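PDB 3EYP: putative alpha-L-fucosidase from Bacteroides thetaiotaomicron, which probably hydrolyses terminal alpha-L-fucosidic linkages, using a TIM-barrel catalytic domain of glycoside hydrolase family 29. Local coordinates for residues 37-42 against 75-80; 50-55 against 299-304; 71-76 against 104-109; 206-211 against 253-258; 257-262 against 295-300. All coordinates share one frame; numbering follows the deposited sequence.

Contact 1. Residues 37-42 against 75-80. With GOL (glycerol), chain D.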
# COMPACT_ATOMS: atom_id res chain seq x y z
N VAL A 37 1.31 -10.80 23.77
CA VAL A 37 2.55 -10.11 23.35
C VAL A 37 2.53 -9.62 21.92
O VAL A 37 2.27 -10.39 20.98
CB VAL A 37 3.82 -10.98 23.63
CG1 VAL A 37 5.05 -10.32 23.12
CG2 VAL A 37 3.94 -11.29 25.12
N ASN A 38 2.78 -8.32 21.77
CA ASN A 38 2.96 -7.72 20.47
C ASN A 38 4.34 -7.27 20.11
O ASN A 38 4.67 -7.07 18.96
CB ASN A 38 1.99 -6.54 20.30
CG ASN A 38 0.55 -6.97 20.25
OD1 ASN A 38 0.14 -7.84 19.46
ND2 ASN A 38 -0.25 -6.35 21.11
N GLU A 39 5.12 -7.11 21.14
CA GLU A 39 6.48 -6.73 21.09
C GLU A 39 7.26 -7.60 22.06
O GLU A 39 7.23 -7.38 23.26
CB GLU A 39 6.67 -5.24 21.46
CG GLU A 39 6.06 -4.28 20.49
CD GLU A 39 6.78 -4.24 19.14
OE1 GLU A 39 7.93 -4.75 19.00
OE2 GLU A 39 6.19 -3.64 18.19
N GLY A 40 7.92 -8.59 21.51
CA GLY A 40 8.64 -9.59 22.29
C GLY A 40 10.05 -9.15 22.67
O GLY A 40 10.66 -8.32 22.01
N ASP A 41 10.54 -9.72 23.75
CA ASP A 41 11.80 -9.26 24.37
C ASP A 41 13.06 -10.00 23.93
O ASP A 41 14.18 -9.65 24.28
CB ASP A 41 11.69 -9.16 25.89
CG ASP A 41 11.43 -10.48 26.59
OD1 ASP A 41 11.39 -11.56 25.96
OD2 ASP A 41 11.24 -10.43 27.83
N GLY A 42 12.88 -11.02 23.11
CA GLY A 42 14.02 -11.83 22.70
C GLY A 42 14.38 -12.93 23.72
O GLY A 42 15.37 -13.68 23.55
N ALA A 75 9.45 -12.44 8.62
CA ALA A 75 10.44 -13.50 8.69
C ALA A 75 11.20 -13.38 10.05
O ALA A 75 11.61 -14.39 10.65
CB ALA A 75 11.42 -13.50 7.47
N LYS A 76 11.26 -12.15 10.56
CA LYS A 76 11.90 -11.85 11.86
C LYS A 76 11.42 -10.50 12.36
O LYS A 76 11.60 -9.48 11.73
CB LYS A 76 13.43 -11.89 11.80
CG LYS A 76 14.15 -11.77 13.22
CD LYS A 76 15.58 -11.29 13.05
CE LYS A 76 15.60 -9.70 12.91
NZ LYS A 76 16.93 -9.23 12.64
N HIS A 77 10.74 -10.54 13.47
CA HIS A 77 10.31 -9.30 14.16
C HIS A 77 11.38 -8.89 15.15
O HIS A 77 12.42 -9.53 15.25
CB HIS A 77 8.95 -9.45 14.77
CG HIS A 77 8.15 -8.17 14.87
ND1 HIS A 77 7.91 -7.54 16.07
CD2 HIS A 77 7.54 -7.41 13.92
CE1 HIS A 77 7.17 -6.45 15.85
NE2 HIS A 77 6.91 -6.37 14.55
N ALA A 78 11.14 -7.79 15.86
CA ALA A 78 12.19 -7.25 16.74
C ALA A 78 12.64 -8.23 17.86
O ALA A 78 13.73 -8.10 18.45
CB ALA A 78 11.79 -5.85 17.33
N ASP A 79 11.79 -9.19 18.15
CA ASP A 79 12.07 -10.21 19.19
C ASP A 79 13.30 -11.05 18.75
O ASP A 79 13.97 -11.70 19.56
CB ASP A 79 10.84 -11.06 19.47
CG ASP A 79 10.23 -11.63 18.23
OD1 ASP A 79 10.85 -12.58 17.66
OD2 ASP A 79 9.18 -11.12 17.76
N GLY A 80 13.53 -11.02 17.44
CA GLY A 80 14.68 -11.63 16.79
C GLY A 80 14.50 -13.11 16.43
O GLY A 80 15.43 -13.74 15.95
C1 GOL D . 4.20 -2.39 12.46
O1 GOL D . 5.47 -1.81 12.35
C2 GOL D . 4.34 -3.65 13.27
O2 GOL D . 5.55 -4.30 12.91
C3 GOL D . 4.29 -3.24 14.71
O3 GOL D . 5.09 -4.07 15.48
O HOH W 1 8.46 -8.81 18.69
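Glu39 meets His77 at about a right angle, its carboxylate arriving at the edge of the imidazole rather than over a face. OE1 of Glu39 lies 3.7 Å from CE1 of His77, and the carboxylate and ring planes are turned 37° apart. Glu39 leaves its backbone pointing away from 75-80; the bend at chi2 (-69°) brings the acid back to the ring. Glycerol, probably from the crystallisation liquor, then spans the pair: its O3 donates to Glu39 OE2 over 3.0 Å, while its O2 and His77 NE2 are hydrogen-bonded at 3.0 Å, nearly straight at 167°. At the other ring nitrogen, water 1 sits in the ring plane, hydrogen-bonded to ND1 of His77. The same water accepts from Gly40 N at 2.9 Å and donates to Asp79 OD2 at 2.6 Å. Farther along, the backbones close up, Gly42 CA making a CH...O contact of 3.1 Å with Asp79 O; at Gly40 a side chain would collide with Asp79 CB. Arg129 forms a salt bridge with Glu39 OE1, Phe81 N bonds Asp79 OD1, and Phe263 meets the His77 ring edge-to-face. Glycerol also bonds His27 and Asp166, consistent with a sugar-binding pocket at the mouth of the barrel. With a partner on each nitrogen, the His77 ring is fixed in rotation, and with Glu39 it may be suited to holding neighbouring hydroxyls of a sugar.

Contact 2. Residues 50-55 against 299-304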
# COMPACT_ATOMS: atom_id res chain seq x y z
N ASN A 50 5.14 -23.43 18.10
CA ASN A 50 4.54 -24.68 17.81
C ASN A 50 3.14 -24.63 17.20
O ASN A 50 2.19 -25.12 17.81
CB ASN A 50 4.45 -25.48 19.13
CG ASN A 50 4.26 -26.93 18.90
OD1 ASN A 50 4.62 -27.45 17.84
ND2 ASN A 50 3.70 -27.60 19.88
N PRO A 51 3.02 -24.10 15.98
CA PRO A 51 1.70 -24.10 15.32
C PRO A 51 1.23 -25.49 15.01
O PRO A 51 2.02 -26.34 14.70
CB PRO A 51 1.94 -23.33 14.05
CG PRO A 51 3.45 -23.41 13.81
CD PRO A 51 4.05 -23.42 15.17
N THR A 52 -0.07 -25.70 15.12
CA THR A 52 -0.60 -27.07 15.15
C THR A 52 -1.30 -27.50 13.89
O THR A 52 -1.49 -28.69 13.67
CB THR A 52 -1.45 -27.31 16.36
OG1 THR A 52 -2.50 -26.32 16.47
CG2 THR A 52 -0.51 -27.29 17.64
N ALA A 53 -1.58 -26.55 13.03
CA ALA A 53 -2.26 -26.86 11.79
C ALA A 53 -1.92 -25.86 10.70
O ALA A 53 -2.79 -25.43 9.96
CB ALA A 53 -3.80 -26.91 12.00
N LEU A 54 -0.64 -25.52 10.65
CA LEU A 54 -0.14 -24.43 9.78
C LEU A 54 -0.36 -24.77 8.32
O LEU A 54 -0.08 -25.88 7.83
CB LEU A 54 1.34 -24.15 10.04
CG LEU A 54 2.02 -23.19 9.05
CD1 LEU A 54 1.71 -21.72 9.53
CD2 LEU A 54 3.53 -23.37 8.89
N ASP A 55 -0.92 -23.79 7.62
CA ASP A 55 -1.20 -23.95 6.18
C ASP A 55 -1.22 -22.61 5.48
O ASP A 55 -2.20 -21.87 5.50
CB ASP A 55 -2.55 -24.62 5.94
CG ASP A 55 -2.76 -25.02 4.51
OD1 ASP A 55 -1.93 -24.69 3.64
OD2 ASP A 55 -3.77 -25.68 4.24
N ASP A 299 -3.13 -17.38 13.73
CA ASP A 299 -3.28 -17.87 15.07
C ASP A 299 -2.28 -18.97 15.45
O ASP A 299 -1.35 -19.27 14.75
CB ASP A 299 -4.74 -18.28 15.34
CG ASP A 299 -5.09 -19.61 14.78
OD1 ASP A 299 -4.29 -20.09 13.93
OD2 ASP A 299 -6.12 -20.19 15.25
N ARG A 300 -2.52 -19.56 16.60
CA ARG A 300 -1.59 -20.55 17.10
C ARG A 300 -1.71 -21.84 16.31
O ARG A 300 -0.88 -22.68 16.42
CB ARG A 300 -1.80 -20.83 18.57
CG ARG A 300 -1.38 -19.70 19.47
CD ARG A 300 -1.48 -20.03 20.96
NE ARG A 300 -0.98 -18.88 21.71
CZ ARG A 300 -1.18 -18.68 22.99
NH1 ARG A 300 -1.81 -19.60 23.71
NH2 ARG A 300 -0.69 -17.57 23.57
N ARG A 301 -2.80 -22.02 15.58
CA ARG A 301 -2.90 -23.13 14.62
C ARG A 301 -2.08 -22.88 13.40
O ARG A 301 -1.74 -23.81 12.64
CB ARG A 301 -4.35 -23.40 14.21
CG ARG A 301 -5.14 -24.02 15.38
CD ARG A 301 -6.63 -24.10 15.10
NE ARG A 301 -7.24 -22.78 15.00
CZ ARG A 301 -8.55 -22.58 14.81
NH1 ARG A 301 -9.37 -23.61 14.74
NH2 ARG A 301 -9.04 -21.36 14.70
N GLY A 302 -1.77 -21.61 13.19
CA GLY A 302 -1.12 -21.15 11.98
C GLY A 302 -2.09 -20.86 10.84
O GLY A 302 -1.79 -21.07 9.65
N LEU A 303 -3.25 -20.38 11.24
CA LEU A 303 -4.38 -20.04 10.33
C LEU A 303 -4.92 -18.66 10.48
O LEU A 303 -4.89 -18.08 11.57
CB LEU A 303 -5.57 -20.98 10.53
CG LEU A 303 -5.30 -22.50 10.34
CD1 LEU A 303 -6.45 -23.21 11.10
CD2 LEU A 303 -5.18 -22.93 8.89
N ILE A 304 -5.41 -18.12 9.36
CA ILE A 304 -6.07 -16.81 9.38
C ILE A 304 -7.46 -17.05 9.88
O ILE A 304 -8.12 -17.99 9.44
CB ILE A 304 -6.12 -16.10 7.99
CG1 ILE A 304 -4.77 -16.00 7.36
CG2 ILE A 304 -6.69 -14.66 8.15
CD1 ILE A 304 -3.68 -15.45 8.16
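Two loops of the TIM barrel meet where Pro51 to Asp55, leading into helix 56-65, rest on the type I beta turn Asp299-Gly302, which leads toward helix 306-323. Across the contact the turn presents its carbonyls. Arg300 O receives a CH...O contact from Pro51 CA at 3.1 Å and a weak hydrogen bond from Thr52 N at 3.4 Å. Ala53 N is directed at the next carbonyl, Arg301 O, but that oxygen is crowded in the model and the bond is doubtful. Side chains fill in around the turn: Thr52 OG1 lies 3.7 Å from Arg301 CG, and the two chains cross obliquely. Leu54 has its CG anti to the backbone N (chi1 171°), and the bend at chi2 lays CD1 3.6 Å from Gly302 O. A side chain at Gly302 would run into that same methyl. Leu303 CD2 reaches Ala53 O at 3.6 Å. Within the turn, Asp299 does the bracing: its OD1 accepts from Leu303 N at 2.9 Å, nearly along the C-O axis. Its OD2 takes NE and NH2 of Arg301 side-on, NE at 2.8 Å on the syn lone pair and in the guanidinium plane, while Leu303 CD1 lies against one face of that guanidinium. Beyond the contact, Arg300 forms a salt bridge with Glu35, and Gly302 O accepts from Trp59 NE1 of helix 56-65. The ion pair is internal to 299-304: it probably stiffens the turn, while the join to 50-55 depends on backbone polar contacts and van der Waals touches of side-chain carbons on oxygens, in keeping with its surface position.

Contact 3. Residues 71-76 against 104-109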
# COMPACT_ATOMS: atom_id res chain seq x y z
N ALA A 71 1.91 -10.29 -0.74
CA ALA A 71 2.01 -10.66 0.69
C ALA A 71 3.43 -10.54 1.22
O ALA A 71 4.36 -10.96 0.58
CB ALA A 71 1.47 -12.10 0.97
N ILE A 72 3.50 -9.92 2.38
CA ILE A 72 4.72 -9.71 3.23
C ILE A 72 4.63 -10.46 4.55
O ILE A 72 3.79 -10.20 5.43
CB ILE A 72 4.96 -8.21 3.51
CG1 ILE A 72 4.99 -7.47 2.15
CG2 ILE A 72 6.28 -7.98 4.33
CD1 ILE A 72 5.21 -5.90 2.22
N LEU A 73 5.54 -11.39 4.72
CA LEU A 73 5.66 -12.14 6.00
C LEU A 73 6.72 -11.58 6.95
O LEU A 73 7.83 -11.25 6.55
CB LEU A 73 6.03 -13.59 5.71
CG LEU A 73 6.32 -14.49 6.95
CD1 LEU A 73 5.04 -14.76 7.70
CD2 LEU A 73 6.93 -15.82 6.41
N THR A 74 6.39 -11.51 8.23
CA THR A 74 7.42 -11.23 9.23
C THR A 74 8.40 -12.40 9.42
O THR A 74 8.21 -13.25 10.31
CB THR A 74 6.83 -10.86 10.62
OG1 THR A 74 6.05 -11.96 11.14
CG2 THR A 74 5.97 -9.59 10.51
N ALA A 75 9.45 -12.44 8.62
CA ALA A 75 10.44 -13.50 8.69
C ALA A 75 11.20 -13.38 10.05
O ALA A 75 11.61 -14.39 10.65
CB ALA A 75 11.42 -13.50 7.47
N LYS A 76 11.26 -12.15 10.56
CA LYS A 76 11.90 -11.85 11.86
C LYS A 76 11.42 -10.50 12.36
O LYS A 76 11.60 -9.48 11.73
CB LYS A 76 13.43 -11.89 11.80
CG LYS A 76 14.15 -11.77 13.22
CD LYS A 76 15.58 -11.29 13.05
CE LYS A 76 15.60 -9.70 12.91
NZ LYS A 76 16.93 -9.23 12.64
N ASP A 104 10.27 -24.86 8.24
CA ASP A 104 10.67 -23.58 7.62
C ASP A 104 9.42 -22.87 7.14
O ASP A 104 8.81 -23.21 6.15
CB ASP A 104 11.67 -23.86 6.50
CG ASP A 104 12.22 -22.58 5.83
OD1 ASP A 104 11.65 -21.47 6.00
OD2 ASP A 104 13.20 -22.73 5.09
N VAL A 105 9.00 -21.92 7.94
CA VAL A 105 7.77 -21.19 7.65
C VAL A 105 7.96 -20.28 6.42
O VAL A 105 7.06 -20.21 5.57
CB VAL A 105 7.25 -20.39 8.87
CG1 VAL A 105 5.95 -19.77 8.51
CG2 VAL A 105 7.07 -21.33 10.10
N VAL A 106 9.13 -19.71 6.28
CA VAL A 106 9.43 -18.86 5.11
C VAL A 106 9.28 -19.71 3.81
O VAL A 106 8.61 -19.32 2.88
CB VAL A 106 10.77 -18.11 5.16
CG1 VAL A 106 10.92 -17.23 3.94
CG2 VAL A 106 10.83 -17.12 6.41
N ARG A 107 9.83 -20.90 3.84
CA ARG A 107 9.69 -21.88 2.75
C ARG A 107 8.21 -22.11 2.40
O ARG A 107 7.81 -21.93 1.28
CB ARG A 107 10.31 -23.23 3.11
CG ARG A 107 10.51 -24.24 1.95
CD ARG A 107 11.16 -23.66 0.69
NE ARG A 107 12.58 -23.42 0.93
CZ ARG A 107 13.35 -22.61 0.21
NH1 ARG A 107 12.86 -21.97 -0.83
NH2 ARG A 107 14.62 -22.45 0.52
N GLU A 108 7.44 -22.57 3.36
CA GLU A 108 5.98 -22.79 3.19
C GLU A 108 5.26 -21.59 2.57
O GLU A 108 4.43 -21.69 1.66
CB GLU A 108 5.35 -23.19 4.53
CG GLU A 108 6.02 -24.48 5.08
CD GLU A 108 5.20 -25.31 6.04
OE1 GLU A 108 3.95 -25.21 6.07
OE2 GLU A 108 5.83 -26.16 6.72
N PHE A 109 5.57 -20.44 3.14
CA PHE A 109 5.06 -19.15 2.67
C PHE A 109 5.34 -18.88 1.20
O PHE A 109 4.40 -18.70 0.40
CB PHE A 109 5.58 -18.00 3.58
CG PHE A 109 5.21 -16.63 3.08
CD1 PHE A 109 3.89 -16.16 3.11
CD2 PHE A 109 6.18 -15.80 2.57
CE1 PHE A 109 3.58 -14.90 2.62
CE2 PHE A 109 5.87 -14.57 2.10
CZ PHE A 109 4.55 -14.12 2.13
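Leu73 lays its CB over the centre of the Phe109 ring, 3.8 Å from the centroid and only 11° off the ring normal, a CH-pi contact on one face. The two side chains slide past each other in opposite directions, so that Leu73 CD2 comes back along Phe109 to within 3.8 Å of its CB. The ring's far tip points at the strand: Phe109 CZ lies 3.5 Å from Ala71 O, which stands at the ring edge, and 3.9 Å from Ala71 CB. Toward the helix start, Val106 CG2 fits between Ala75 and Leu73, 3.8 Å from Ala75 CB and 4.1 Å from Leu73 CD2. Both principal groups have CG anti to the backbone N (chi1 175° in Leu73), which sends each out toward the other segment.

The next shell sets these groups in place. Asp104 is the N-cap of the helix, and its OD1 accepts from Arg107 N at 2.9 Å, met from above the carboxylate plane; its OD2 takes the Tyr157 hydroxyl. Phe26 and Met60 flank Phe109, and Trp59 lies against Leu73, so the neighbouring strand 22-26 and helix 56-65 close the same apolar layer. Ile72 and Thr74 point away from the helix, Thr74 OG1 accepting from Phe28 N. The axes of strand 71-74 and helix 105-109 run antiparallel at 10.0 Å. Strand 70-76, helix 105-116 and the parallel strand 119-124 form a beta-alpha-beta crossover, the repeating unit of a TIM barrel, with this contact packing the helix against the outside of the sheet.

Contact 4. Residues 206-211 against 253-258; sequences VRWMGN and ETDVSI
Trp208 carries its CG anti to the backbone N (chi1 -165°), and Asp255 holds its CG between the backbone N and the carbonyl carbon (chi1 69°); these torsions bring an indole edge and a carboxylate together although neither CB points straight at its partner. Trp208 NE1 donates to Asp255 OD1 at 3.0 Å, a weak, bent bond with the oxygen near the ring plane and the carboxylate turned steeply against it. The indole is also backed by its own chain, Gly210 N standing 3.4 Å above the centre of one face. Met209 has an unusual chi1 of 29° and bends again at chi2 and chi3, which turns its end onto Thr254: CG sits 3.3 Å from Glu253 O, and CE reaches Thr254 CG2 at 3.6 Å, the two side chains crossing at about a right angle. An alanine here would probably open a gap over Glu253 O and Thr254 and leave the Thr254 CG2 methyl without its neighbour. The backbones are tied by Glu253 N to Arg207 O, 2.8 Å and nearly straight. Farther on, water 2 lies 2.7 Å from Asn211 O and 2.6 Å from Asp255 O, though with more acceptors around it than it has protons. Val206 CG2 packs beside Glu253, whose OE2 is bonded by Trp164 NE1, while Thr254 OG1 pairs with Ser290. The loop 206-211 thus flanks barrel strand 253-257, which lies beside strand 291-295. Because Asp255 OD2 bonds a glycerol while OD1 faces Trp208, the weak indole N-H bond may help to orient a carboxylate that borders the pocket.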
# COMPACT_ATOMS: atom_id res chain seq x y z
N VAL A 206 9.59 3.27 -1.27
CA VAL A 206 8.33 3.76 -0.67
C VAL A 206 8.55 4.15 0.78
O VAL A 206 9.47 3.64 1.46
CB VAL A 206 7.19 2.75 -0.86
CG1 VAL A 206 7.06 2.38 -2.38
CG2 VAL A 206 7.39 1.44 -0.01
N ARG A 207 7.70 5.05 1.25
CA ARG A 207 7.81 5.57 2.59
C ARG A 207 6.65 5.22 3.49
O ARG A 207 5.54 4.89 3.04
CB ARG A 207 7.87 7.13 2.53
CG ARG A 207 6.58 7.82 2.02
CD ARG A 207 6.69 9.40 2.02
NE ARG A 207 5.39 10.06 2.04
CZ ARG A 207 4.80 10.65 0.99
NH1 ARG A 207 5.34 10.55 -0.21
NH2 ARG A 207 3.61 11.23 1.12
N TRP A 208 6.89 5.41 4.78
CA TRP A 208 5.81 5.47 5.77
C TRP A 208 5.02 6.79 5.70
O TRP A 208 5.47 7.81 5.21
CB TRP A 208 6.35 5.28 7.18
CG TRP A 208 5.30 4.98 8.18
CD1 TRP A 208 4.22 4.15 8.03
CD2 TRP A 208 5.25 5.48 9.52
NE1 TRP A 208 3.50 4.12 9.21
CE2 TRP A 208 4.12 4.92 10.13
CE3 TRP A 208 6.06 6.35 10.26
CZ2 TRP A 208 3.78 5.20 11.47
CZ3 TRP A 208 5.73 6.62 11.57
CH2 TRP A 208 4.62 6.05 12.17
N MET A 209 3.80 6.76 6.24
CA MET A 209 2.93 7.91 6.15
C MET A 209 2.50 8.45 7.49
O MET A 209 1.52 9.14 7.60
CB MET A 209 1.70 7.64 5.28
CG MET A 209 1.27 6.24 5.28
SD MET A 209 0.74 5.53 6.83
CE MET A 209 -0.86 6.30 6.97
N GLY A 210 3.21 8.04 8.51
CA GLY A 210 3.15 8.60 9.83
C GLY A 210 2.11 8.16 10.85
O GLY A 210 2.14 8.63 11.98
N ASN A 211 1.17 7.31 10.46
CA ASN A 211 0.25 6.63 11.41
C ASN A 211 -0.07 5.18 11.04
O ASN A 211 0.27 4.72 9.96
CB ASN A 211 -1.04 7.42 11.65
CG ASN A 211 -1.95 7.43 10.42
OD1 ASN A 211 -2.56 6.42 10.11
ND2 ASN A 211 -2.01 8.60 9.70
N GLU A 253 3.26 4.35 1.59
CA GLU A 253 2.60 3.04 1.83
C GLU A 253 1.88 3.03 3.19
O GLU A 253 2.45 3.32 4.21
CB GLU A 253 3.64 1.92 1.75
CG GLU A 253 3.02 0.49 1.61
CD GLU A 253 4.08 -0.58 1.77
OE1 GLU A 253 4.54 -1.16 0.77
OE2 GLU A 253 4.51 -0.80 2.90
N THR A 254 0.57 2.76 3.17
CA THR A 254 -0.27 2.89 4.34
C THR A 254 -0.51 1.53 4.98
O THR A 254 -1.16 0.67 4.40
CB THR A 254 -1.66 3.51 3.97
OG1 THR A 254 -1.42 4.79 3.33
CG2 THR A 254 -2.53 3.71 5.18
N ASP A 255 0.00 1.39 6.17
CA ASP A 255 -0.06 0.08 6.91
C ASP A 255 -1.02 0.10 8.07
O ASP A 255 -1.06 1.06 8.80
CB ASP A 255 1.30 -0.40 7.36
CG ASP A 255 1.93 0.44 8.44
OD1 ASP A 255 1.91 1.70 8.36
OD2 ASP A 255 2.53 -0.19 9.36
N VAL A 256 -1.78 -0.99 8.21
CA VAL A 256 -2.75 -1.07 9.29
C VAL A 256 -3.12 -2.53 9.53
O VAL A 256 -3.03 -3.39 8.66
CB VAL A 256 -4.02 -0.20 8.95
CG1 VAL A 256 -4.71 -0.73 7.68
CG2 VAL A 256 -4.99 -0.13 10.07
N SER A 257 -3.43 -2.81 10.76
CA SER A 257 -3.95 -4.10 11.12
C SER A 257 -5.48 -4.21 11.01
O SER A 257 -6.26 -3.30 11.28
CB SER A 257 -3.51 -4.49 12.54
OG SER A 257 -3.72 -5.88 12.78
N ILE A 258 -5.90 -5.38 10.59
CA ILE A 258 -7.34 -5.68 10.55
C ILE A 258 -7.93 -5.82 11.98
O ILE A 258 -9.13 -5.84 12.18
CB ILE A 258 -7.64 -6.95 9.72
CG1 ILE A 258 -9.06 -6.93 9.14
CG2 ILE A 258 -7.39 -8.29 10.55
CD1 ILE A 258 -9.15 -7.99 7.98
O HOH W 2 -1.67 3.58 8.48

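Contact 5. Residues 257-262 against 295-300; sequences SIRPSW and NFPPDR
Asn295 supplies most of the polar grip between these two strand ends and the loops that follow, its ND2 donating twice. One bond goes to Ser257 OG at 3.0 Å, nearly in the amide plane and straight at 163°; the other goes to Trp262 O at 2.8 Å, more bent and tilted from that plane. Ser257 OG in turn donates to Ser261 O at 2.7 Å. Main chain to main chain, Ile258 N donates to Asn295 O at 3.0 Å, part of the parallel bridge that sets Ser257 beside Asn295. Van der Waals contacts fill the rest. Asn295 CG lies anti to the backbone N (chi1 177°), which carries the amide toward Trp262, ring and amide planes 55° apart. Trp262 brings CZ3 to 3.5 Å from Asn295 CB, Arg259 lays CD 3.5 Å from Pro297 CG, and Ile258 CD1 meets Phe296 CE1 at 3.7 Å. The Arg259 guanidinium pairs with Asp308 and Asp269, and Trp262 NE1 with Glu212. Asn295 OD1 accepts from His27 ND1. A leucine in place of Asn295 would probably leave Trp262 O and Ser257 OG without this donor and His27 ND1 without its acceptor. Held from both ends, the amide links the Trp262 loop to a histidine that binds glycerol.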
# COMPACT_ATOMS: atom_id res chain seq x y z
N SER A 257 -3.43 -2.81 10.76
CA SER A 257 -3.95 -4.10 11.12
C SER A 257 -5.48 -4.21 11.01
O SER A 257 -6.26 -3.30 11.28
CB SER A 257 -3.51 -4.49 12.54
OG SER A 257 -3.72 -5.88 12.78
N ILE A 258 -5.90 -5.38 10.59
CA ILE A 258 -7.34 -5.68 10.55
C ILE A 258 -7.93 -5.82 11.98
O ILE A 258 -9.13 -5.84 12.18
CB ILE A 258 -7.64 -6.95 9.72
CG1 ILE A 258 -9.06 -6.93 9.14
CG2 ILE A 258 -7.39 -8.29 10.55
CD1 ILE A 258 -9.15 -7.99 7.98
N ARG A 259 -7.04 -5.91 12.96
CA ARG A 259 -7.39 -6.00 14.39
C ARG A 259 -6.76 -4.86 15.20
O ARG A 259 -6.02 -4.09 14.64
CB ARG A 259 -6.91 -7.33 14.97
CG ARG A 259 -7.64 -8.55 14.42
CD ARG A 259 -6.80 -9.86 14.49
NE ARG A 259 -7.66 -10.98 14.18
CZ ARG A 259 -8.17 -11.80 15.08
NH1 ARG A 259 -7.87 -11.65 16.36
NH2 ARG A 259 -9.01 -12.76 14.70
N PRO A 260 -7.08 -4.74 16.49
CA PRO A 260 -6.45 -3.69 17.30
C PRO A 260 -4.94 -3.89 17.42
O PRO A 260 -4.17 -2.91 17.41
CB PRO A 260 -7.15 -3.80 18.65
CG PRO A 260 -8.56 -4.34 18.31
CD PRO A 260 -8.24 -5.35 17.19
N SER A 261 -4.51 -5.15 17.41
CA SER A 261 -3.08 -5.48 17.55
C SER A 261 -2.53 -6.06 16.26
O SER A 261 -3.27 -6.48 15.40
CB SER A 261 -2.82 -6.51 18.68
OG SER A 261 -3.27 -6.15 20.00
N TRP A 262 -1.20 -6.13 16.19
CA TRP A 262 -0.52 -6.65 14.98
C TRP A 262 -0.37 -8.19 15.00
O TRP A 262 -0.46 -8.85 13.99
CB TRP A 262 0.86 -6.08 14.82
CG TRP A 262 0.80 -4.65 14.43
CD1 TRP A 262 0.92 -3.58 15.26
CD2 TRP A 262 0.64 -4.13 13.11
NE1 TRP A 262 0.85 -2.40 14.52
CE2 TRP A 262 0.66 -2.73 13.20
CE3 TRP A 262 0.43 -4.71 11.85
CZ2 TRP A 262 0.48 -1.90 12.09
CZ3 TRP A 262 0.31 -3.86 10.75
CH2 TRP A 262 0.33 -2.48 10.88
N ASN A 295 -2.76 -6.02 7.54
CA ASN A 295 -2.30 -7.16 8.38
C ASN A 295 -3.38 -8.11 8.85
O ASN A 295 -4.38 -7.72 9.47
CB ASN A 295 -1.50 -6.64 9.58
CG ASN A 295 -1.06 -7.75 10.50
OD1 ASN A 295 -0.12 -8.49 10.19
ND2 ASN A 295 -1.71 -7.86 11.64
N PHE A 296 -3.16 -9.39 8.49
CA PHE A 296 -3.91 -10.55 8.98
C PHE A 296 -2.95 -11.40 9.84
O PHE A 296 -2.02 -12.00 9.28
CB PHE A 296 -4.35 -11.47 7.82
CG PHE A 296 -5.20 -10.79 6.76
CD1 PHE A 296 -6.55 -10.97 6.74
CD2 PHE A 296 -4.61 -9.98 5.81
CE1 PHE A 296 -7.36 -10.38 5.77
CE2 PHE A 296 -5.40 -9.35 4.85
CZ PHE A 296 -6.79 -9.56 4.82
N PRO A 297 -3.14 -11.42 11.19
CA PRO A 297 -2.24 -12.24 12.03
C PRO A 297 -2.70 -13.70 12.20
O PRO A 297 -3.81 -13.95 12.68
CB PRO A 297 -2.24 -11.47 13.38
CG PRO A 297 -3.63 -10.95 13.46
CD PRO A 297 -3.92 -10.49 12.02
N PRO A 298 -1.92 -14.68 11.71
CA PRO A 298 -2.28 -16.08 11.92
C PRO A 298 -2.29 -16.43 13.41
O PRO A 298 -1.54 -15.88 14.23
CB PRO A 298 -1.18 -16.83 11.21
CG PRO A 298 -0.56 -15.78 10.23
CD PRO A 298 -0.66 -14.55 10.98
N ASP A 299 -3.13 -17.38 13.73
CA ASP A 299 -3.28 -17.87 15.07
C ASP A 299 -2.28 -18.97 15.45
O ASP A 299 -1.35 -19.27 14.75
CB ASP A 299 -4.74 -18.28 15.34
CG ASP A 299 -5.09 -19.61 14.78
OD1 ASP A 299 -4.29 -20.09 13.93
OD2 ASP A 299 -6.12 -20.19 15.25
N ARG A 300 -2.52 -19.56 16.60
CA ARG A 300 -1.59 -20.55 17.10
C ARG A 300 -1.71 -21.84 16.31
O ARG A 300 -0.88 -22.68 16.42
CB ARG A 300 -1.80 -20.83 18.57
CG ARG A 300 -1.38 -19.70 19.47
CD ARG A 300 -1.48 -20.03 20.96
NE ARG A 300 -0.98 -18.88 21.71
CZ ARG A 300 -1.18 -18.68 22.99
NH1 ARG A 300 -1.81 -19.60 23.71
NH2 ARG A 300 -0.69 -17.57 23.57

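Overall arrangement
All five contacts belong to the TIM-barrel domain. Contacts 1 and 3 both use strand 70-76, their centres 14 Å apart, the loop after it turning to the pocket and its outer face to helix 105-116. Contacts 4 and 5 meet through strand 253-257: Val256 O lies 2.9 Å from Asn295 N, a probable hydrogen bond, and Asp255 OD2 is 3.5 Å from Trp262 CH2. Contact 1 reaches contact 5 through Asn38 ND2 and Ser261 OG, 3.2 Å apart, probably hydrogen-bonded. Bound glycerol molecules, probably from the crystallisation liquor, lie near side chains of contacts 1, 4 and 5, consistent with a common pocket. Contact 2 continues contact 5 at the surface, sharing Asp299 and Arg300, and touches contact 3 through Leu54.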